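Local structure of glycosyl hydrolases family 31 family protein (Aspergillus niger, 6DRU) at residues D487-V491 with W492-A496; V542-L545 with A546-T549. The protein catalyses the release of alpha-xylose from the non-reducing terminal glucose of xyloglucan oligosaccharides as an alpha-xylosidase of glycosyl hydrolase family 31. One frame throughout, in Å; residues are numbered along the deposited sequence.

Interaction 1: residues D487-V491 with W492-A496; sequences DTTSV and WDTLA. With XYS (alpha-D-xylopyranose), chain N; NAG (2-acetamido-2-deoxy-beta-D-glucopyranose), chain E.
The hydroxyl of Thr-494 meets that of Thr-489 in a hydrogen bond, OG1 to OG1 2.8 Å, in which either group could be the donor. The two side chains cross at about a right angle, and Thr-489 OG1 reaches its partner from a position between its own backbone N and carbonyl carbon (chi1 45°). In Thr-494 the two branches divide the work: OG1 lies anti to the carbonyl carbon (chi1 -64°) and faces Thr-489, while the methyl CG2 packs 3.5 Å from CB of Thr-488. Val-491, the N-cap residue of helix 492-508, lays its CG2 methyl against the same Thr-494 hydroxyl. These contacts join the first turn of helix 492-508 to the loop before it, and from Thr-489 the loop leads back to Asp-487 at the sugar site. There Asp-487 OD2 accepts a hydrogen bond from O1 of the bound xylose at 3.0 Å, while Asp-285, His-557 and Arg-470 bind the same sugar. At the other end the carboxylate of Asp-493 lies beside an N-acetylglucosamine of an attached glycan, with OD1 3.3 Å from C5. Strand 481-484, this loop and helix 492-508 form a beta-alpha unit of the family 31 TIM barrel, whose loop carries Asp-487, consistent with its role as proton donor, into the xylose pocket.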
ATOM      1  N   ASP A 487       1.061   3.143 -34.936  1.00 66.42           N
ATOM      2  CA  ASP A 487       0.481   4.342 -35.531  1.00 61.25           C
ATOM      3  C   ASP A 487       1.537   5.433 -35.670  1.00 63.25           C
ATOM      4  O   ASP A 487       2.060   5.935 -34.669  1.00 59.56           O
ATOM      5  CB  ASP A 487      -0.688   4.836 -34.686  1.00 63.68           C
ATOM      6  CG  ASP A 487      -1.866   3.886 -34.715  1.00 67.26           C
ATOM      7  OD1 ASP A 487      -1.812   2.902 -35.482  1.00 57.93           O
ATOM      8  OD2 ASP A 487      -2.841   4.122 -33.972  1.00 76.62           O
ATOM      9  N   THR A 488       1.841   5.804 -36.911  1.00 73.06           N
ATOM     10  CA  THR A 488       2.824   6.829 -37.216  1.00 75.58           C
ATOM     11  C   THR A 488       2.179   7.923 -38.058  1.00 68.82           C
ATOM     12  O   THR A 488       1.167   7.703 -38.728  1.00 70.36           O
ATOM     13  CB  THR A 488       4.028   6.237 -37.959  1.00 62.00           C
ATOM     14  OG1 THR A 488       3.575   5.309 -38.951  1.00 63.45           O
ATOM     15  CG2 THR A 488       4.943   5.514 -36.986  1.00 61.73           C
ATOM     16  N   THR A 489       2.775   9.111 -38.018  1.00 60.36           N
ATOM     17  CA  THR A 489       2.297  10.230 -38.816  1.00 65.63           C
ATOM     18  C   THR A 489       2.897  10.180 -40.217  1.00 70.32           C
ATOM     19  O   THR A 489       4.043   9.764 -40.409  1.00 62.14           O
ATOM     20  CB  THR A 489       2.635  11.565 -38.151  1.00 62.78           C
ATOM     21  OG1 THR A 489       3.991  11.543 -37.689  1.00 69.30           O
ATOM     22  CG2 THR A 489       1.706  11.824 -36.975  1.00 67.99           C
ATOM     23  N   SER A 490       2.106  10.604 -41.200  1.00 68.70           N
ATOM     24  CA  SER A 490       2.524  10.572 -42.603  1.00 60.53           C
ATOM     25  C   SER A 490       3.263  11.864 -42.953  1.00 61.05           C
ATOM     26  O   SER A 490       2.756  12.755 -43.637  1.00 60.13           O
ATOM     27  CB  SER A 490       1.322  10.346 -43.511  1.00 59.27           C
ATOM     28  OG  SER A 490       0.707   9.098 -43.244  1.00 62.74           O
ATOM     29  N   VAL A 491       4.499  11.951 -42.460  1.00 60.30           N
ATOM     30  CA  VAL A 491       5.396  13.063 -42.748  1.00 57.41           C
ATOM     31  C   VAL A 491       6.786  12.499 -43.015  1.00 65.19           C
ATOM     32  O   VAL A 491       7.057  11.317 -42.793  1.00 56.30           O
ATOM     33  CB  VAL A 491       5.448  14.098 -41.604  1.00 57.37           C
ATOM     34  CG1 VAL A 491       4.143  14.871 -41.523  1.00 52.94           C
ATOM     35  CG2 VAL A 491       5.758  13.415 -40.282  1.00 61.72           C
ATOM     36  N   TRP A 492       7.675  13.372 -43.496  1.00 72.49           N
ATOM     37  CA  TRP A 492       9.008  12.929 -43.897  1.00 67.75           C
ATOM     38  C   TRP A 492       9.841  12.492 -42.699  1.00 63.35           C
ATOM     39  O   TRP A 492      10.550  11.482 -42.769  1.00 66.77           O
ATOM     40  CB  TRP A 492       9.720  14.034 -44.675  1.00 68.91           C
ATOM     41  CG  TRP A 492       9.243  14.154 -46.082  1.00 62.93           C
ATOM     42  CD1 TRP A 492       8.379  15.083 -46.582  1.00 69.60           C
ATOM     43  CD2 TRP A 492       9.596  13.303 -47.179  1.00 60.02           C
ATOM     44  NE1 TRP A 492       8.176  14.867 -47.924  1.00 73.20           N
ATOM     45  CE2 TRP A 492       8.912  13.779 -48.314  1.00 62.38           C
ATOM     46  CE3 TRP A 492      10.429  12.186 -47.311  1.00 61.86           C
ATOM     47  CZ2 TRP A 492       9.033  13.177 -49.565  1.00 64.07           C
ATOM     48  CZ3 TRP A 492      10.546  11.590 -48.553  1.00 64.19           C
ATOM     49  CH2 TRP A 492       9.853  12.087 -49.663  1.00 68.24           C
ATOM     50  N   ASP A 493       9.772  13.239 -41.594  1.00 53.32           N
ATOM     51  CA  ASP A 493      10.587  12.909 -40.430  1.00 60.18           C
ATOM     52  C   ASP A 493      10.252  11.528 -39.884  1.00 63.32           C
ATOM     53  O   ASP A 493      11.139  10.830 -39.378  1.00 58.66           O
ATOM     54  CB  ASP A 493      10.406  13.970 -39.344  1.00 61.64           C
ATOM     55  CG  ASP A 493      11.329  13.755 -38.158  1.00 82.50           C
ATOM     56  OD1 ASP A 493      12.513  13.415 -38.374  1.00 80.95           O
ATOM     57  OD2 ASP A 493      10.872  13.930 -37.009  1.00 85.73           O
ATOM     58  N   THR A 494       8.987  11.114 -39.982  1.00 62.42           N
ATOM     59  CA  THR A 494       8.591   9.807 -39.470  1.00 61.67           C
ATOM     60  C   THR A 494       9.274   8.680 -40.234  1.00 64.25           C
ATOM     61  O   THR A 494       9.699   7.683 -39.639  1.00 62.32           O
ATOM     62  CB  THR A 494       7.073   9.657 -39.539  1.00 54.11           C
ATOM     63  OG1 THR A 494       6.454  10.623 -38.681  1.00 58.62           O
ATOM     64  CG2 THR A 494       6.654   8.268 -39.113  1.00 52.41           C
ATOM     65  N   LEU A 495       9.392   8.822 -41.555  1.00 64.21           N
ATOM     66  CA  LEU A 495      10.029   7.776 -42.348  1.00 62.93           C
ATOM     67  C   LEU A 495      11.473   7.551 -41.918  1.00 62.13           C
ATOM     68  O   LEU A 495      11.957   6.414 -41.941  1.00 58.45           O
ATOM     69  CB  LEU A 495       9.955   8.135 -43.832  1.00 55.65           C
ATOM     70  CG  LEU A 495      10.850   7.363 -44.802  1.00 59.42           C
ATOM     71  CD1 LEU A 495      10.370   5.934 -44.942  1.00 61.08           C
ATOM     72  CD2 LEU A 495      10.885   8.053 -46.153  1.00 71.21           C
ATOM     73  N   ALA A 496      12.165   8.614 -41.499  1.00 62.67           N
ATOM     74  CA  ALA A 496      13.552   8.473 -41.070  1.00 66.10           C
ATOM     75  C   ALA A 496      13.669   7.768 -39.724  1.00 67.98           C
ATOM     76  O   ALA A 496      14.638   7.034 -39.493  1.00 65.11           O
ATOM     77  CB  ALA A 496      14.221   9.846 -41.005  1.00 54.53           C
TER
HETATM   78  C1  XYS N 834      -5.057   0.935 -34.721  1.00 74.91           C
HETATM   79  C2  XYS N 834      -4.025   0.266 -35.599  1.00 72.98           C
HETATM   80  C3  XYS N 834      -4.303   0.618 -37.043  1.00 72.64           C
HETATM   81  C4  XYS N 834      -5.739   0.284 -37.381  1.00 71.74           C
HETATM   82  C5  XYS N 834      -6.656   0.921 -36.360  1.00 73.07           C
HETATM   83  O1  XYS N 834      -4.995   2.329 -34.908  1.00 64.79           O
HETATM   84  O2  XYS N 834      -2.738   0.704 -35.236  1.00 73.96           O
HETATM   85  O3  XYS N 834      -3.438  -0.109 -37.885  1.00 76.70           O
HETATM   86  O4  XYS N 834      -6.046   0.783 -38.661  1.00 63.86           O
HETATM   87  O5  XYS N 834      -6.337   0.459 -35.066  1.00 71.89           O
HETATM   88  C1  NAG E   2      15.473  15.461 -36.651  1.00 71.97           C
HETATM   89  C2  NAG E   2      15.444  16.323 -35.405  1.00 67.70           C
HETATM   90  C3  NAG E   2      14.075  16.787 -35.068  1.00 68.21           C
HETATM   91  C4  NAG E   2      13.383  17.374 -36.279  1.00 67.95           C
HETATM   92  C5  NAG E   2      13.459  16.411 -37.441  1.00 69.52           C
HETATM   93  C6  NAG E   2      12.832  17.038 -38.668  1.00 77.51           C
HETATM   94  C7  NAG E   2      17.207  15.926 -33.728  1.00 77.39           C
HETATM   95  C8  NAG E   2      17.745  15.125 -32.561  1.00 73.75           C
HETATM   96  N2  NAG E   2      15.963  15.579 -34.312  1.00 83.67           N
HETATM   97  O3  NAG E   2      14.150  17.719 -34.013  1.00 64.57           O
HETATM   98  O4  NAG E   2      12.032  17.614 -35.968  1.00 65.05           O
HETATM   99  O5  NAG E   2      14.805  16.107 -37.706  1.00 77.60           O
HETATM  100  O6  NAG E   2      13.515  18.230 -38.990  1.00 97.75           O
HETATM  101  O7  NAG E   2      17.841  16.865 -34.166  1.00 70.77           O

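Interaction 2: residues V542-L545 with A546-T549; sequences VRWL and AWTT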
ATOM      1  N   VAL A 542       5.698   7.233 -52.412  1.00 65.18           N
ATOM      2  CA  VAL A 542       6.508   6.435 -53.327  1.00 60.18           C
ATOM      3  C   VAL A 542       7.881   6.162 -52.725  1.00 62.79           C
ATOM      4  O   VAL A 542       8.429   5.063 -52.867  1.00 57.22           O
ATOM      5  CB  VAL A 542       6.604   7.132 -54.696  1.00 60.19           C
ATOM      6  CG1 VAL A 542       7.648   6.456 -55.569  1.00 62.81           C
ATOM      7  CG2 VAL A 542       5.248   7.112 -55.387  1.00 56.27           C
ATOM      8  N   ARG A 543       8.451   7.150 -52.030  1.00 59.76           N
ATOM      9  CA  ARG A 543       9.687   6.910 -51.291  1.00 60.15           C
ATOM     10  C   ARG A 543       9.479   5.859 -50.208  1.00 67.31           C
ATOM     11  O   ARG A 543      10.319   4.971 -50.018  1.00 66.56           O
ATOM     12  CB  ARG A 543      10.194   8.214 -50.675  1.00 68.72           C
ATOM     13  CG  ARG A 543      10.606   9.277 -51.679  1.00 66.15           C
ATOM     14  CD  ARG A 543      11.830   8.848 -52.466  1.00 61.93           C
ATOM     15  NE  ARG A 543      12.456   9.978 -53.141  1.00 66.57           N
ATOM     16  CZ  ARG A 543      13.537   9.882 -53.907  1.00 68.39           C
ATOM     17  NH1 ARG A 543      14.114   8.704 -54.097  1.00 67.39           N
ATOM     18  NH2 ARG A 543      14.042  10.965 -54.483  1.00 59.53           N
ATOM     19  N   TRP A 544       8.357   5.945 -49.490  1.00 69.57           N
ATOM     20  CA  TRP A 544       8.084   5.020 -48.393  1.00 61.08           C
ATOM     21  C   TRP A 544       7.795   3.617 -48.914  1.00 59.38           C
ATOM     22  O   TRP A 544       8.328   2.629 -48.397  1.00 59.25           O
ATOM     23  CB  TRP A 544       6.913   5.549 -47.565  1.00 61.10           C
ATOM     24  CG  TRP A 544       6.938   5.168 -46.119  1.00 59.89           C
ATOM     25  CD1 TRP A 544       7.291   3.961 -45.591  1.00 66.89           C
ATOM     26  CD2 TRP A 544       6.585   6.003 -45.010  1.00 59.58           C
ATOM     27  NE1 TRP A 544       7.181   3.993 -44.222  1.00 62.59           N
ATOM     28  CE2 TRP A 544       6.749   5.237 -43.840  1.00 63.02           C
ATOM     29  CE3 TRP A 544       6.148   7.327 -44.893  1.00 61.93           C
ATOM     30  CZ2 TRP A 544       6.492   5.749 -42.571  1.00 72.03           C
ATOM     31  CZ3 TRP A 544       5.892   7.832 -43.632  1.00 62.65           C
ATOM     32  CH2 TRP A 544       6.065   7.046 -42.489  1.00 63.22           C
ATOM     33  N   LEU A 545       6.939   3.512 -49.936  1.00 65.15           N
ATOM     34  CA  LEU A 545       6.601   2.210 -50.504  1.00 53.34           C
ATOM     35  C   LEU A 545       7.834   1.511 -51.061  1.00 59.72           C
ATOM     36  O   LEU A 545       7.949   0.282 -50.984  1.00 62.04           O
ATOM     37  CB  LEU A 545       5.535   2.382 -51.591  1.00 56.03           C
ATOM     38  CG  LEU A 545       4.789   1.161 -52.141  1.00 56.33           C
ATOM     39  CD1 LEU A 545       5.577   0.447 -53.232  1.00 56.19           C
ATOM     40  CD2 LEU A 545       4.438   0.199 -51.017  1.00 60.26           C
ATOM     41  N   ALA A 546       8.767   2.277 -51.631  1.00 66.58           N
ATOM     42  CA  ALA A 546       9.995   1.686 -52.150  1.00 64.54           C
ATOM     43  C   ALA A 546      10.819   1.057 -51.034  1.00 67.73           C
ATOM     44  O   ALA A 546      11.441   0.005 -51.226  1.00 64.13           O
ATOM     45  CB  ALA A 546      10.812   2.741 -52.895  1.00 55.25           C
ATOM     46  N   TRP A 547      10.831   1.686 -49.855  1.00 62.87           N
ATOM     47  CA  TRP A 547      11.608   1.155 -48.740  1.00 58.32           C
ATOM     48  C   TRP A 547      11.039  -0.168 -48.246  1.00 69.25           C
ATOM     49  O   TRP A 547      11.794  -1.078 -47.885  1.00 66.94           O
ATOM     50  CB  TRP A 547      11.659   2.174 -47.604  1.00 57.08           C
ATOM     51  CG  TRP A 547      12.325   1.653 -46.368  1.00 61.12           C
ATOM     52  CD1 TRP A 547      13.471   0.916 -46.303  1.00 68.52           C
ATOM     53  CD2 TRP A 547      11.878   1.821 -45.018  1.00 59.87           C
ATOM     54  NE1 TRP A 547      13.770   0.619 -44.995  1.00 66.31           N
ATOM     55  CE2 TRP A 547      12.806   1.162 -44.186  1.00 67.72           C
ATOM     56  CE3 TRP A 547      10.786   2.465 -44.431  1.00 57.25           C
ATOM     57  CZ2 TRP A 547      12.674   1.129 -42.801  1.00 63.49           C
ATOM     58  CZ3 TRP A 547      10.656   2.431 -43.056  1.00 70.43           C
ATOM     59  CH2 TRP A 547      11.595   1.770 -42.255  1.00 71.32           C
ATOM     60  N   THR A 548       9.709  -0.294 -48.219  1.00 59.87           N
ATOM     61  CA  THR A 548       9.090  -1.517 -47.721  1.00 61.62           C
ATOM     62  C   THR A 548       9.440  -2.730 -48.573  1.00 64.58           C
ATOM     63  O   THR A 548       9.287  -3.863 -48.107  1.00 73.39           O
ATOM     64  CB  THR A 548       7.573  -1.350 -47.654  1.00 60.22           C
ATOM     65  OG1 THR A 548       7.043  -1.236 -48.981  1.00 64.33           O
ATOM     66  CG2 THR A 548       7.215  -0.103 -46.863  1.00 55.69           C
ATOM     67  N   THR A 549       9.902  -2.519 -49.809  1.00 66.87           N
ATOM     68  CA  THR A 549      10.390  -3.635 -50.614  1.00 70.33           C
ATOM     69  C   THR A 549      11.576  -4.319 -49.950  1.00 63.75           C
ATOM     70  O   THR A 549      11.731  -5.540 -50.059  1.00 68.11           O
ATOM     71  CB  THR A 549      10.780  -3.149 -52.011  1.00 63.49           C
ATOM     72  OG1 THR A 549       9.769  -2.265 -52.514  1.00 70.47           O
ATOM     73  CG2 THR A 549      10.937  -4.329 -52.963  1.00 51.56           C
TER
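Trp-544 and Trp-547 lie side by side and point the same way, one helical turn apart. The Trp-544 indole comes to the edge of the Trp-547 six-membered ring, with NE1 3.9 Å from CE3 and CD1 near the plane of that ring. Their planes are inclined at 40°, so the pair is oblique, and the five-membered ring of Trp-544 has its centroid 5.8 Å from that of the Trp-547 benzo ring. Both indoles leave the helix with CG anti to the backbone N, only roughly so in Trp-544, which brings them to helix 492-508, where Trp-544 touches Thr-494 and Trp-547 touches Leu-495 and Val-499. The NE1 of Trp-547 is hydrogen-bonded to the hydroxyl of Tyr-643, which fixes the far side of that ring.

Helix 535-548, one of the helices in the TIM-barrel domain, carries both rings. Its i to i+4 bonds include Ala-546 N to Val-542 O, 3.1 Å, and Thr-548 N to Trp-544 O, 3.2 Å. At Thr-548 and Thr-549, hydroxyls fold back onto the backbone. Thr-548 OG1 donates to Leu-545 O at 2.7 Å, tilted 27° from the carbonyl plane, and Leu-545 CD2 packs against that hydroxyl. Ala-546 O takes two donors from the same face of its plane, Thr-549 N at 3.3 Å and Thr-549 OG1 at 3.1 Å. Val-542, Leu-545, Ala-546 and Thr-549 pack against helix 582-594, and the Arg-543 guanidinium reaches Ala-696 O through NH2.

Interaction 1 comes first along the chain, at the start of helix 492-508, and interaction 2 follows on helix 535-548, with their centres 13 Å apart. Both belong to the TIM-barrel domain, and the two helices pack directly on each other: Leu-495 CD1 lies 3.5 Å from Trp-547 CE3, Thr-494 CG2 lies 3.6 Å from Trp-544 CH2, and Trp-492 CH2 touches Arg-543 CG. The Thr-494 methyl thus touches both Thr-488 of the active-site loop and Trp-544 of the neighbouring helix. Trp-544 lies about 11 Å from Asp-487, side chain to side chain, which places interaction 2 behind the xylose pocket, not in its wall.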